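Local coordinates for beta-glucosidase (Saccharopolyspora erythraea D, PDB 5M6G), which probably hydrolyses terminal, non-reducing beta-D-glucosyl residues with release of beta-D-glucose, as a member of glycosyl hydrolase family 3, at residues C181-R186 with V234-T239; W190-E195 with Y503-G508; V537-R542 with S559-S564. All coordinates share one frame; numbering follows the deposited sequence.

Interaction 1: C181-R186 with V234-T239; sequences CVCVAR and VGDGGT
Asp236 sets its carboxylate against the Cys181-Cys183 disulfide. Its CG sits between the backbone N and the carbonyl carbon (chi1 51°). Beyond CB, Asp236 CG lies 3.5 Å from Cys183 CB. Asp236 OD1 approaches the same methylene, with Cys183 CB 3.3 Å away. Asp236 OD2 is closer still to Cys183 CB, at 3.2 Å, and also passes Cys181 SG. These are packing contacts. The polar partner of OD2 is His232 ND1, a hydrogen bond to a residue that lines the sorbitol pocket. This bond is likely to steady the orientation of the His232 ring, which makes Asp236 a second-shell residue of the pocket.

The backbones meet next to this. Arg186 N donates to Gly237 O at 3.0 Å, and the N-H points well at the oxygen (163°). Val184 O receives a CA-H contact from Gly237 CA at 3.2 Å. A CB at Gly237 would collide with Val184 O, so the close approach needs glycine. One water accepts from both Val184 N and Gly237 N and bridges the loops.

Both loops belong to the TIM-barrel domain. Residues 181-186 follow strand 176-177, and residues 234-239 follow strand 229-233. Val184 packs on Ile258 of helix 252-259 and on Pro262 of helix 261-268.

Interaction 2: W190-E195 with Y503-G508; sequences WGRTYE and YAEFEG. With SOR (sorbitol), chain L.
Arg192, which stacks on Glu505 across the contact, grips Glu195 OE2 side-on with two nitrogens. Arg192 NE is 2.8 Å from Glu195 OE2, and NH2 reaches the same oxygen from the same face of the carboxylate. A water and Trp448 NE1 also donate to OE2. That water accepts from Glu505 N, so it joins the two segments.

Glu505 CG lies 3.7 Å above the centre of the Arg192 guanidinium. The two side chains run side by side, with guanidinium and carboxylate planes only 11° apart. Sorbitol O1 sits at the guanidinium edge, 2.8 Å from Arg192 NH2. Glu505 OE2 takes a weak bond from sorbitol O5 and a firmer one from Trp452 NE1. An alanine in place of Arg192 would probably leave Glu195 OE2 and sorbitol O1 without their guanidinium partner and Glu505 CG without its stacked neighbour.

Tyr194 OH donates to Tyr503 O at 2.7 Å, in the carbonyl plane. The Tyr194 edge turns toward the Tyr503 face in an offset edge-to-face pair, planes at 69°.

The contact joins the two domains and forms part of the sorbitol pocket. Residues 190-195 lie between strand 176-177 and helix 201-206 of the TIM-barrel domain. Residues 503-508 lie between strand 493-499 and helix 518-528 of the C-terminal domain.

Interaction 3: V537-R542 with S559-S564; sequences VTVSGR and SWLPGS
Ser559 N donates to Thr538 O at 2.8 Å, between neighbouring parallel strands 534-539 and 555-560 of the mixed sheet of the C-terminal domain. The nitrogen lies nearly in line with the Thr538 carbonyl. Beyond it, side-chain packing adds to a further backbone bond.

Val539 has CG1 anti to the backbone N (chi1 170°). This puts Val539 CG1 against Trp560 O, at 3.5 Å. Val539 CG1 then reaches Leu561 CD2 at 4.0 Å, and the two side chains cross obliquely. Leu561 has CG anti to the carbonyl carbon and beside its own backbone N (chi1 -56°). In this position Leu561 CG rests 3.6 Å from Ser540 O. Its two methyls then divide: CD2 turns to Val539 and to the carbonyl carbon of Ser540, and Leu561 CD1 touches Gly541 CA at 3.8 Å. The leucine therefore packs over the backbone of Ser540 and Gly541.

Trp560 turns its ring edge to Arg542. Trp560 CZ3 comes 4.0 Å from Arg542 C, near the ring plane. A water lies over one face of the indole, offset toward the rim. It accepts from Trp560 N at 3.0 Å and donates to Ser540 OG. Thr538 OG1 bonds this water as well. Ser540 OG in turn donates to Arg542 O within the same segment.

Outside the pair, Val539 also packs on Val497 of strand 493-499. Ser540 N also donates to Trp560 O at 2.9 Å, with the nitrogen 46° out of the carbonyl plane.

All three contacts are buried. Interaction 1 lies within the TIM-barrel domain and interaction 3 within the C-terminal domain. Interaction 2 joins the two domains and touches both other contacts. The Trp190 ring packs against Asp236 and Gly237 of interaction 1, and Cys181 CB meets Glu195 O. Toward interaction 3, Arg542 NH2 probably bonds Gly508 O, and Tyr194 CB packs on Gly541 O. Interactions 1 and 3 do not touch. Their chemistry differs with place. Interaction 1 pairs backbone and water bonds with packing of an aspartate on a disulfide. Interaction 2 is charged and aromatic and reaches the sorbitol. Interaction 3 combines backbone bonds between neighbouring strands with apolar packing.

Interaction 1: C181-R186 with V234-T239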
ATOM      1  N   CYS A 181       1.674  -4.310  -1.501  1.00 14.31           N
ATOM      2  CA  CYS A 181       2.488  -4.955  -0.473  1.00 14.65           C
ATOM      3  C   CYS A 181       2.019  -6.398  -0.323  1.00 16.95           C
ATOM      4  O   CYS A 181       0.880  -6.640   0.093  1.00 14.09           O
ATOM      5  CB  CYS A 181       2.383  -4.230   0.881  1.00 18.48           C
ATOM      6  SG  CYS A 181       3.756  -4.543   2.115  1.00 19.73           S
ATOM      7  N   VAL A 182       2.873  -7.354  -0.696  1.00  9.90           N
ATOM      8  CA  VAL A 182       2.627  -8.769  -0.463  1.00 12.06           C
ATOM      9  C   VAL A 182       3.344  -9.241   0.798  1.00 13.80           C
ATOM     10  O   VAL A 182       3.457 -10.448   1.047  1.00 13.89           O
ATOM     11  CB  VAL A 182       3.008  -9.606  -1.696  1.00 15.82           C
ATOM     12  CG1 VAL A 182       2.255  -9.083  -2.937  1.00 13.62           C
ATOM     13  CG2 VAL A 182       4.524  -9.593  -1.932  1.00 12.07           C
ATOM     14  N   CYS A 183       3.840  -8.293   1.591  1.00 13.79           N
ATOM     15  CA  CYS A 183       4.360  -8.528   2.928  1.00 14.41           C
ATOM     16  C   CYS A 183       3.419  -9.400   3.746  1.00 13.85           C
ATOM     17  O   CYS A 183       2.205  -9.184   3.757  1.00 11.72           O
ATOM     18  CB  CYS A 183       4.565  -7.172   3.620  1.00 18.95           C
ATOM     19  SG  CYS A 183       3.138  -5.941   3.515  1.00 22.34           S
ATOM     20  N   VAL A 184       3.992 -10.388   4.432  1.00 13.81           N
ATOM     21  CA  VAL A 184       3.268 -11.244   5.365  1.00 13.28           C
ATOM     22  C   VAL A 184       3.647 -10.767   6.761  1.00 12.94           C
ATOM     23  O   VAL A 184       4.741 -11.063   7.250  1.00 12.76           O
ATOM     24  CB  VAL A 184       3.616 -12.720   5.152  1.00 13.08           C
ATOM     25  CG1 VAL A 184       2.888 -13.580   6.150  1.00 15.83           C
ATOM     26  CG2 VAL A 184       3.274 -13.139   3.728  1.00 12.14           C
ATOM     27  N   ALA A 185       2.753 -10.019   7.405  1.00 12.61           N
ATOM     28  CA  ALA A 185       3.076  -9.359   8.667  1.00 12.78           C
ATOM     29  C   ALA A 185       2.942 -10.364   9.807  1.00 12.21           C
ATOM     30  O   ALA A 185       1.833 -10.806  10.124  1.00 14.20           O
ATOM     31  CB  ALA A 185       2.172  -8.150   8.890  1.00 13.83           C
ATOM     32  N   ARG A 186       4.070 -10.711  10.431  1.00 13.20           N
ATOM     33  CA  ARG A 186       4.104 -11.684  11.514  1.00 12.64           C
ATOM     34  C   ARG A 186       4.227 -11.059  12.898  1.00 15.13           C
ATOM     35  O   ARG A 186       4.133 -11.789  13.890  1.00 17.79           O
ATOM     36  CB  ARG A 186       5.277 -12.663  11.312  1.00 14.24           C
ATOM     37  CG  ARG A 186       5.341 -13.281   9.932  1.00 14.84           C
ATOM     38  CD  ARG A 186       4.345 -14.408   9.767  1.00 14.04           C
ATOM     39  NE  ARG A 186       4.696 -15.585  10.570  1.00 14.21           N
ATOM     40  CZ  ARG A 186       3.875 -16.617  10.746  1.00 18.64           C
ATOM     41  NH1 ARG A 186       4.249 -17.663  11.478  1.00 16.70           N
ATOM     42  NH2 ARG A 186       2.671 -16.606  10.180  1.00 16.93           N
ATOM     43  N   VAL A 234      12.664  -9.318   0.348  1.00 12.95           N
ATOM     44  CA  VAL A 234      11.659 -10.278   0.805  1.00 10.35           C
ATOM     45  C   VAL A 234      11.843 -10.433   2.312  1.00 13.56           C
ATOM     46  O   VAL A 234      12.959 -10.312   2.823  1.00 14.63           O
ATOM     47  CB  VAL A 234      11.763 -11.648   0.066  1.00 17.55           C
ATOM     48  CG1 VAL A 234      13.179 -12.225   0.160  1.00 10.99           C
ATOM     49  CG2 VAL A 234      10.722 -12.653   0.591  1.00 12.43           C
ATOM     50  N   GLY A 235      10.746 -10.671   3.026  1.00 16.98           N
ATOM     51  CA  GLY A 235      10.793 -10.839   4.467  1.00 16.51           C
ATOM     52  C   GLY A 235      10.518  -9.593   5.273  1.00 18.02           C
ATOM     53  O   GLY A 235      10.823  -9.572   6.470  1.00 16.33           O
ATOM     54  N   ASP A 236       9.961  -8.542   4.655  1.00 14.04           N
ATOM     55  CA  ASP A 236       9.736  -7.303   5.394  1.00 13.93           C
ATOM     56  C   ASP A 236       8.785  -7.512   6.580  1.00 15.37           C
ATOM     57  O   ASP A 236       8.908  -6.822   7.595  1.00 16.45           O
ATOM     58  CB  ASP A 236       9.229  -6.202   4.444  1.00 13.25           C
ATOM     59  CG  ASP A 236       8.042  -6.638   3.584  1.00 15.66           C
ATOM     60  OD1 ASP A 236       7.763  -7.848   3.467  1.00 15.60           O
ATOM     61  OD2 ASP A 236       7.389  -5.753   3.003  1.00 21.57           O
ATOM     62  N   GLY A 237       7.872  -8.483   6.498  1.00 15.72           N
ATOM     63  CA  GLY A 237       6.967  -8.777   7.603  1.00 12.83           C
ATOM     64  C   GLY A 237       7.549  -9.664   8.681  1.00 14.72           C
ATOM     65  O   GLY A 237       6.885  -9.961   9.683  1.00 13.71           O
ATOM     66  N   GLY A 238       8.794 -10.105   8.502  1.00 14.80           N
ATOM     67  CA  GLY A 238       9.407 -11.039   9.423  1.00 14.65           C
ATOM     68  C   GLY A 238      10.473 -10.474  10.331  1.00 18.28           C
ATOM     69  O   GLY A 238      11.158 -11.256  11.006  1.00 17.58           O
ATOM     70  N   THR A 239      10.649  -9.154  10.383  1.00 13.61           N
ATOM     71  CA  THR A 239      11.754  -8.590  11.145  1.00 17.37           C
ATOM     72  C   THR A 239      11.550  -8.829  12.634  1.00 19.10           C
ATOM     73  O   THR A 239      10.422  -8.856  13.130  1.00 15.74           O
ATOM     74  CB  THR A 239      11.907  -7.088  10.879  1.00 16.41           C
ATOM     75  OG1 THR A 239      10.707  -6.389  11.239  1.00 16.88           O
ATOM     76  CG2 THR A 239      12.236  -6.831   9.412  1.00 17.72           C
TER
HETATM   77  O   HOH W   1       6.834 -10.481   4.620  1.00 13.87           O

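Interaction 2: W190-E195 with Y503-G508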
ATOM      1  N   TRP A 190       4.836  -3.972  14.087  1.00 14.61           N
ATOM      2  CA  TRP A 190       5.309  -3.340  12.860  1.00 15.00           C
ATOM      3  C   TRP A 190       4.379  -2.218  12.413  1.00 13.87           C
ATOM      4  O   TRP A 190       3.161  -2.392  12.350  1.00 14.93           O
ATOM      5  CB  TRP A 190       5.409  -4.391  11.763  1.00 11.98           C
ATOM      6  CG  TRP A 190       6.137  -3.948  10.531  1.00 15.03           C
ATOM      7  CD1 TRP A 190       7.149  -3.026  10.450  1.00 11.76           C
ATOM      8  CD2 TRP A 190       5.937  -4.444   9.202  1.00 15.43           C
ATOM      9  NE1 TRP A 190       7.587  -2.919   9.149  1.00 14.37           N
ATOM     10  CE2 TRP A 190       6.864  -3.779   8.362  1.00 13.84           C
ATOM     11  CE3 TRP A 190       5.067  -5.388   8.637  1.00 11.81           C
ATOM     12  CZ2 TRP A 190       6.940  -4.025   6.988  1.00 14.07           C
ATOM     13  CZ3 TRP A 190       5.145  -5.627   7.260  1.00 13.31           C
ATOM     14  CH2 TRP A 190       6.078  -4.950   6.458  1.00 13.42           C
ATOM     15  N   GLY A 191       4.967  -1.073  12.072  1.00 14.63           N
ATOM     16  CA  GLY A 191       4.194   0.050  11.585  1.00 10.31           C
ATOM     17  C   GLY A 191       3.556  -0.154  10.224  1.00 14.70           C
ATOM     18  O   GLY A 191       2.768   0.697   9.801  1.00 12.43           O
ATOM     19  N   ARG A 192       3.876  -1.243   9.524  1.00 13.54           N
ATOM     20  CA  ARG A 192       3.258  -1.524   8.235  1.00 15.80           C
ATOM     21  C   ARG A 192       2.353  -2.751   8.283  1.00 14.87           C
ATOM     22  O   ARG A 192       1.987  -3.292   7.232  1.00 13.40           O
ATOM     23  CB  ARG A 192       4.332  -1.685   7.153  1.00 13.09           C
ATOM     24  CG  ARG A 192       5.439  -0.658   7.265  1.00 17.07           C
ATOM     25  CD  ARG A 192       6.280  -0.593   5.989  1.00 11.02           C
ATOM     26  NE  ARG A 192       5.562   0.036   4.888  1.00 15.40           N
ATOM     27  CZ  ARG A 192       6.152   0.485   3.779  1.00 17.73           C
ATOM     28  NH1 ARG A 192       7.470   0.368   3.640  1.00 13.13           N
ATOM     29  NH2 ARG A 192       5.434   1.056   2.815  1.00 14.47           N
ATOM     30  N   THR A 193       1.983  -3.201   9.487  1.00 12.63           N
ATOM     31  CA  THR A 193       1.069  -4.330   9.597  1.00 13.77           C
ATOM     32  C   THR A 193      -0.196  -4.100   8.772  1.00 12.91           C
ATOM     33  O   THR A 193      -0.729  -5.037   8.166  1.00 11.55           O
ATOM     34  CB  THR A 193       0.719  -4.574  11.069  1.00 13.49           C
ATOM     35  OG1 THR A 193       1.908  -4.950  11.779  1.00 12.13           O
ATOM     36  CG2 THR A 193      -0.328  -5.683  11.213  1.00 12.69           C
ATOM     37  N   TYR A 194      -0.680  -2.856   8.717  1.00 10.45           N
ATOM     38  CA  TYR A 194      -1.921  -2.599   7.990  1.00 12.77           C
ATOM     39  C   TYR A 194      -1.736  -2.684   6.487  1.00 15.24           C
ATOM     40  O   TYR A 194      -2.725  -2.816   5.759  1.00 11.06           O
ATOM     41  CB  TYR A 194      -2.506  -1.233   8.356  1.00 14.34           C
ATOM     42  CG  TYR A 194      -1.761   0.004   7.860  1.00 16.09           C
ATOM     43  CD1 TYR A 194      -1.936   0.496   6.558  1.00 11.61           C
ATOM     44  CD2 TYR A 194      -0.932   0.710   8.710  1.00 14.67           C
ATOM     45  CE1 TYR A 194      -1.271   1.647   6.131  1.00 13.69           C
ATOM     46  CE2 TYR A 194      -0.268   1.845   8.293  1.00 14.12           C
ATOM     47  CZ  TYR A 194      -0.444   2.313   7.008  1.00 11.99           C
ATOM     48  OH  TYR A 194       0.219   3.452   6.623  1.00 16.73           O
ATOM     49  N   GLU A 195      -0.500  -2.596   6.000  1.00 14.11           N
ATOM     50  CA  GLU A 195      -0.271  -2.767   4.574  1.00 11.95           C
ATOM     51  C   GLU A 195      -0.207  -4.229   4.166  1.00 11.74           C
ATOM     52  O   GLU A 195      -0.046  -4.522   2.979  1.00 11.85           O
ATOM     53  CB  GLU A 195       1.017  -2.051   4.173  1.00 14.41           C
ATOM     54  CG  GLU A 195       0.998  -0.584   4.562  1.00 16.79           C
ATOM     55  CD  GLU A 195       2.057   0.213   3.842  1.00 15.36           C
ATOM     56  OE1 GLU A 195       2.021   0.248   2.594  1.00 18.80           O
ATOM     57  OE2 GLU A 195       2.918   0.801   4.529  1.00 15.17           O
ATOM     58  N   TYR A 503      -0.459   6.619  10.616  1.00 12.93           N
ATOM     59  CA  TYR A 503       0.993   6.485  10.616  1.00 13.22           C
ATOM     60  C   TYR A 503       1.407   5.692   9.381  1.00 11.71           C
ATOM     61  O   TYR A 503       0.582   5.054   8.725  1.00 16.78           O
ATOM     62  CB  TYR A 503       1.490   5.782  11.884  1.00 12.95           C
ATOM     63  CG  TYR A 503       0.783   4.467  12.116  1.00 11.83           C
ATOM     64  CD1 TYR A 503       1.196   3.306  11.466  1.00 10.68           C
ATOM     65  CD2 TYR A 503      -0.319   4.393  12.965  1.00 11.08           C
ATOM     66  CE1 TYR A 503       0.541   2.103  11.662  1.00 13.03           C
ATOM     67  CE2 TYR A 503      -0.982   3.197  13.170  1.00 11.65           C
ATOM     68  CZ  TYR A 503      -0.545   2.053  12.513  1.00 14.69           C
ATOM     69  OH  TYR A 503      -1.207   0.867  12.700  1.00 11.19           O
ATOM     70  N   ALA A 504       2.709   5.703   9.097  1.00 14.17           N
ATOM     71  CA  ALA A 504       3.254   4.877   8.027  1.00 12.82           C
ATOM     72  C   ALA A 504       4.694   4.516   8.351  1.00 14.19           C
ATOM     73  O   ALA A 504       5.429   5.314   8.936  1.00 14.59           O
ATOM     74  CB  ALA A 504       3.202   5.580   6.658  1.00 11.82           C
ATOM     75  N   GLU A 505       5.086   3.312   7.945  1.00 10.69           N
ATOM     76  CA  GLU A 505       6.468   2.789   8.035  1.00 13.73           C
ATOM     77  C   GLU A 505       6.924   2.867   9.497  1.00 18.82           C
ATOM     78  O   GLU A 505       6.120   2.611  10.409  1.00 20.00           O
ATOM     79  CB  GLU A 505       7.374   3.514   7.048  1.00 16.45           C
ATOM     80  CG  GLU A 505       6.812   3.599   5.634  1.00 14.04           C
ATOM     81  CD  GLU A 505       7.824   4.149   4.632  1.00 19.21           C
ATOM     82  OE1 GLU A 505       9.025   3.835   4.758  1.00 18.85           O
ATOM     83  OE2 GLU A 505       7.411   4.898   3.721  1.00 19.19           O
ATOM     84  N   PHE A 506       8.188   3.231   9.737  1.00 16.10           N
ATOM     85  CA  PHE A 506       8.788   3.113  11.063  1.00 17.36           C
ATOM     86  C   PHE A 506       8.098   4.000  12.093  1.00 17.97           C
ATOM     87  O   PHE A 506       8.141   3.695  13.292  1.00 15.95           O
ATOM     88  CB  PHE A 506      10.285   3.443  10.983  1.00 15.11           C
ATOM     89  CG  PHE A 506      10.578   4.753  10.301  1.00 16.62           C
ATOM     90  CD1 PHE A 506      10.725   4.814   8.926  1.00 16.75           C
ATOM     91  CD2 PHE A 506      10.691   5.921  11.041  1.00 19.73           C
ATOM     92  CE1 PHE A 506      10.984   6.021   8.293  1.00 25.55           C
ATOM     93  CE2 PHE A 506      10.954   7.132  10.421  1.00 23.65           C
ATOM     94  CZ  PHE A 506      11.099   7.183   9.046  1.00 24.17           C
ATOM     95  N   GLU A 507       7.463   5.098  11.663  1.00 16.78           N
ATOM     96  CA  GLU A 507       6.747   5.938  12.622  1.00 21.66           C
ATOM     97  C   GLU A 507       5.616   5.184  13.312  1.00 17.56           C
ATOM     98  O   GLU A 507       5.159   5.605  14.380  1.00 19.54           O
ATOM     99  CB  GLU A 507       6.188   7.194  11.935  1.00 18.23           C
ATOM    100  CG  GLU A 507       7.250   8.077  11.323  1.00 23.18           C
ATOM    101  CD  GLU A 507       7.986   8.911  12.352  1.00 41.70           C
ATOM    102  OE1 GLU A 507       7.773   8.702  13.567  1.00 43.57           O
ATOM    103  OE2 GLU A 507       8.788   9.780  11.949  1.00 49.92           O
ATOM    104  N   GLY A 508       5.168   4.074  12.742  1.00 16.72           N
ATOM    105  CA  GLY A 508       4.121   3.280  13.337  1.00 13.40           C
ATOM    106  C   GLY A 508       4.573   2.078  14.129  1.00 17.23           C
ATOM    107  O   GLY A 508       3.724   1.326  14.615  1.00 13.71           O
TER
HETATM  108  C1  SOR L 711       7.519   1.659   0.001  1.00 25.88           C
HETATM  109  C2  SOR L 711       7.122   2.925  -0.738  1.00 38.96           C
HETATM  110  C3  SOR L 711       8.163   4.005  -0.462  1.00 43.25           C
HETATM  111  C4  SOR L 711       7.649   5.382  -0.873  1.00 31.59           C
HETATM  112  C5  SOR L 711       8.356   6.528  -0.143  1.00 40.79           C
HETATM  113  C6  SOR L 711       7.538   7.799  -0.350  1.00 25.74           C
HETATM  114  O1  SOR L 711       6.394   0.847   0.233  1.00 22.27           O
HETATM  115  O2  SOR L 711       7.045   2.662  -2.129  1.00 26.60           O
HETATM  116  O3  SOR L 711       9.324   3.695  -1.187  1.00 35.74           O
HETATM  117  O4  SOR L 711       7.796   5.549  -2.269  1.00 40.21           O
HETATM  118  O5  SOR L 711       8.514   6.261   1.245  1.00 37.75           O
HETATM  119  O6  SOR L 711       7.899   8.779   0.600  1.00 35.41           O
HETATM  120  O   HOH W   2       0.336  -1.300  11.558  1.00 15.18           O
HETATM  121  O   HOH W   3       2.992   1.832   7.063  1.00 19.05           O
HETATM  122  O   HOH W   4       9.458   1.802   2.296  1.00 24.96           O

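Interaction 3: V537-R542 with S559-S564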
ATOM      1  N   VAL A 537     -15.988   0.035  18.406  1.00 11.81           N
ATOM      2  CA  VAL A 537     -15.542  -0.117  17.032  1.00 11.88           C
ATOM      3  C   VAL A 537     -14.081   0.295  16.986  1.00 11.57           C
ATOM      4  O   VAL A 537     -13.748   1.436  17.320  1.00 15.42           O
ATOM      5  CB  VAL A 537     -16.388   0.735  16.071  1.00  9.16           C
ATOM      6  CG1 VAL A 537     -15.929   0.514  14.632  1.00 12.79           C
ATOM      7  CG2 VAL A 537     -17.862   0.398  16.237  1.00 10.82           C
ATOM      8  N   THR A 538     -13.199  -0.635  16.610  1.00 11.41           N
ATOM      9  CA  THR A 538     -11.779  -0.317  16.530  1.00 11.14           C
ATOM     10  C   THR A 538     -11.459   0.120  15.105  1.00 13.46           C
ATOM     11  O   THR A 538     -11.689  -0.629  14.148  1.00 13.45           O
ATOM     12  CB  THR A 538     -10.884  -1.491  16.953  1.00 11.41           C
ATOM     13  OG1 THR A 538     -11.165  -2.655  16.162  1.00 15.41           O
ATOM     14  CG2 THR A 538     -11.065  -1.807  18.445  1.00 10.05           C
ATOM     15  N   VAL A 539     -10.981   1.347  14.968  1.00 10.49           N
ATOM     16  CA  VAL A 539     -10.377   1.829  13.731  1.00 11.41           C
ATOM     17  C   VAL A 539      -8.877   1.781  13.968  1.00 12.66           C
ATOM     18  O   VAL A 539      -8.337   2.589  14.732  1.00 12.20           O
ATOM     19  CB  VAL A 539     -10.860   3.241  13.372  1.00  9.09           C
ATOM     20  CG1 VAL A 539     -10.035   3.829  12.198  1.00 10.16           C
ATOM     21  CG2 VAL A 539     -12.319   3.205  12.999  1.00  8.89           C
ATOM     22  N   SER A 540      -8.202   0.819  13.340  1.00 10.30           N
ATOM     23  CA  SER A 540      -6.805   0.563  13.661  1.00 10.30           C
ATOM     24  C   SER A 540      -6.154  -0.169  12.504  1.00 12.88           C
ATOM     25  O   SER A 540      -6.830  -0.786  11.683  1.00 13.21           O
ATOM     26  CB  SER A 540      -6.674  -0.276  14.935  1.00 11.85           C
ATOM     27  OG  SER A 540      -7.211  -1.576  14.734  1.00 12.30           O
ATOM     28  N   GLY A 541      -4.827  -0.133  12.476  1.00 10.72           N
ATOM     29  CA  GLY A 541      -4.098  -0.873  11.464  1.00 12.64           C
ATOM     30  C   GLY A 541      -3.719  -2.293  11.831  1.00  8.88           C
ATOM     31  O   GLY A 541      -3.012  -2.957  11.066  1.00 11.19           O
ATOM     32  N   ARG A 542      -4.201  -2.802  12.956  1.00 13.08           N
ATOM     33  CA  ARG A 542      -3.701  -4.060  13.495  1.00 12.97           C
ATOM     34  C   ARG A 542      -4.551  -4.424  14.701  1.00 12.60           C
ATOM     35  O   ARG A 542      -5.273  -3.563  15.218  1.00 12.64           O
ATOM     36  CB  ARG A 542      -2.244  -3.910  13.911  1.00 11.19           C
ATOM     37  CG  ARG A 542      -2.043  -2.700  14.815  1.00 14.53           C
ATOM     38  CD  ARG A 542      -0.576  -2.433  15.098  1.00 14.59           C
ATOM     39  NE  ARG A 542      -0.326  -0.997  15.143  1.00 14.69           N
ATOM     40  CZ  ARG A 542       0.878  -0.437  15.124  1.00 15.76           C
ATOM     41  NH1 ARG A 542       1.981  -1.195  15.063  1.00 15.67           N
ATOM     42  NH2 ARG A 542       0.977   0.886  15.138  1.00 11.72           N
ATOM     43  N   SER A 559     -12.911  -2.571  12.520  0.51 10.97           N
ATOM     44  CA  SER A 559     -13.151  -1.901  11.250  0.51 12.21           C
ATOM     45  C   SER A 559     -11.889  -1.655  10.443  0.51 10.69           C
ATOM     46  O   SER A 559     -11.995  -1.290   9.265  0.51  9.97           O
ATOM     47  CB  SER A 559     -13.867  -0.561  11.476  0.51 11.85           C
ATOM     48  OG  SER A 559     -15.180  -0.776  11.963  0.51 12.14           O
ATOM     49  N   TRP A 560     -10.715  -1.837  11.038  1.00 12.88           N
ATOM     50  CA  TRP A 560      -9.404  -1.664  10.366  1.00 12.19           C
ATOM     51  C   TRP A 560      -9.294  -0.194   9.932  1.00 13.34           C
ATOM     52  O   TRP A 560      -9.581   0.700  10.743  1.00 11.18           O
ATOM     53  CB  TRP A 560      -9.231  -2.691   9.262  1.00 11.30           C
ATOM     54  CG  TRP A 560      -9.635  -4.057   9.686  1.00 11.15           C
ATOM     55  CD1 TRP A 560     -10.695  -4.777   9.224  1.00 10.04           C
ATOM     56  CD2 TRP A 560      -9.012  -4.857  10.702  1.00 13.77           C
ATOM     57  NE1 TRP A 560     -10.768  -5.988   9.883  1.00 12.11           N
ATOM     58  CE2 TRP A 560      -9.741  -6.064  10.790  1.00 12.15           C
ATOM     59  CE3 TRP A 560      -7.897  -4.678  11.529  1.00 10.90           C
ATOM     60  CZ2 TRP A 560      -9.388  -7.095  11.673  1.00 11.34           C
ATOM     61  CZ3 TRP A 560      -7.553  -5.698  12.416  1.00 11.98           C
ATOM     62  CH2 TRP A 560      -8.301  -6.893  12.478  1.00 13.70           C
ATOM     63  N   LEU A 561      -8.850   0.093   8.703  1.00 11.51           N
ATOM     64  CA  LEU A 561      -8.720   1.458   8.189  1.00 12.04           C
ATOM     65  C   LEU A 561      -9.543   1.533   6.914  1.00  8.49           C
ATOM     66  O   LEU A 561      -9.012   1.332   5.807  1.00 11.86           O
ATOM     67  CB  LEU A 561      -7.259   1.826   7.929  1.00 10.24           C
ATOM     68  CG  LEU A 561      -6.361   1.672   9.154  1.00 13.20           C
ATOM     69  CD1 LEU A 561      -4.875   1.724   8.759  1.00  8.57           C
ATOM     70  CD2 LEU A 561      -6.706   2.726  10.202  1.00 12.95           C
ATOM     71  N   PRO A 562     -10.846   1.822   7.024  1.00 10.82           N
ATOM     72  CA  PRO A 562     -11.765   1.551   5.906  1.00 12.25           C
ATOM     73  C   PRO A 562     -11.678   2.519   4.746  1.00 12.95           C
ATOM     74  O   PRO A 562     -12.192   2.197   3.669  1.00 13.81           O
ATOM     75  CB  PRO A 562     -13.156   1.618   6.564  1.00 12.81           C
ATOM     76  CG  PRO A 562     -12.961   2.439   7.796  1.00 11.98           C
ATOM     77  CD  PRO A 562     -11.553   2.161   8.271  1.00 11.98           C
ATOM     78  N   GLY A 563     -11.065   3.686   4.914  1.00 11.98           N
ATOM     79  CA  GLY A 563     -10.916   4.591   3.794  1.00 12.06           C
ATOM     80  C   GLY A 563     -11.995   5.654   3.709  1.00 14.20           C
ATOM     81  O   GLY A 563     -12.554   6.069   4.728  1.00 13.33           O
ATOM     82  N   SER A 564     -12.300   6.108   2.497  1.00  9.65           N
ATOM     83  CA  SER A 564     -13.191   7.255   2.361  1.00 11.94           C
ATOM     84  C   SER A 564     -14.663   6.914   2.568  1.00 13.92           C
ATOM     85  O   SER A 564     -15.443   7.815   2.881  1.00 11.93           O
ATOM     86  CB  SER A 564     -12.997   7.910   0.988  1.00 11.31           C
ATOM     87  OG  SER A 564     -13.109   6.958  -0.045  1.00 13.20           O
TER
HETATM   88  O   HOH W   5      -9.541  -2.778  13.675  1.00 10.07           O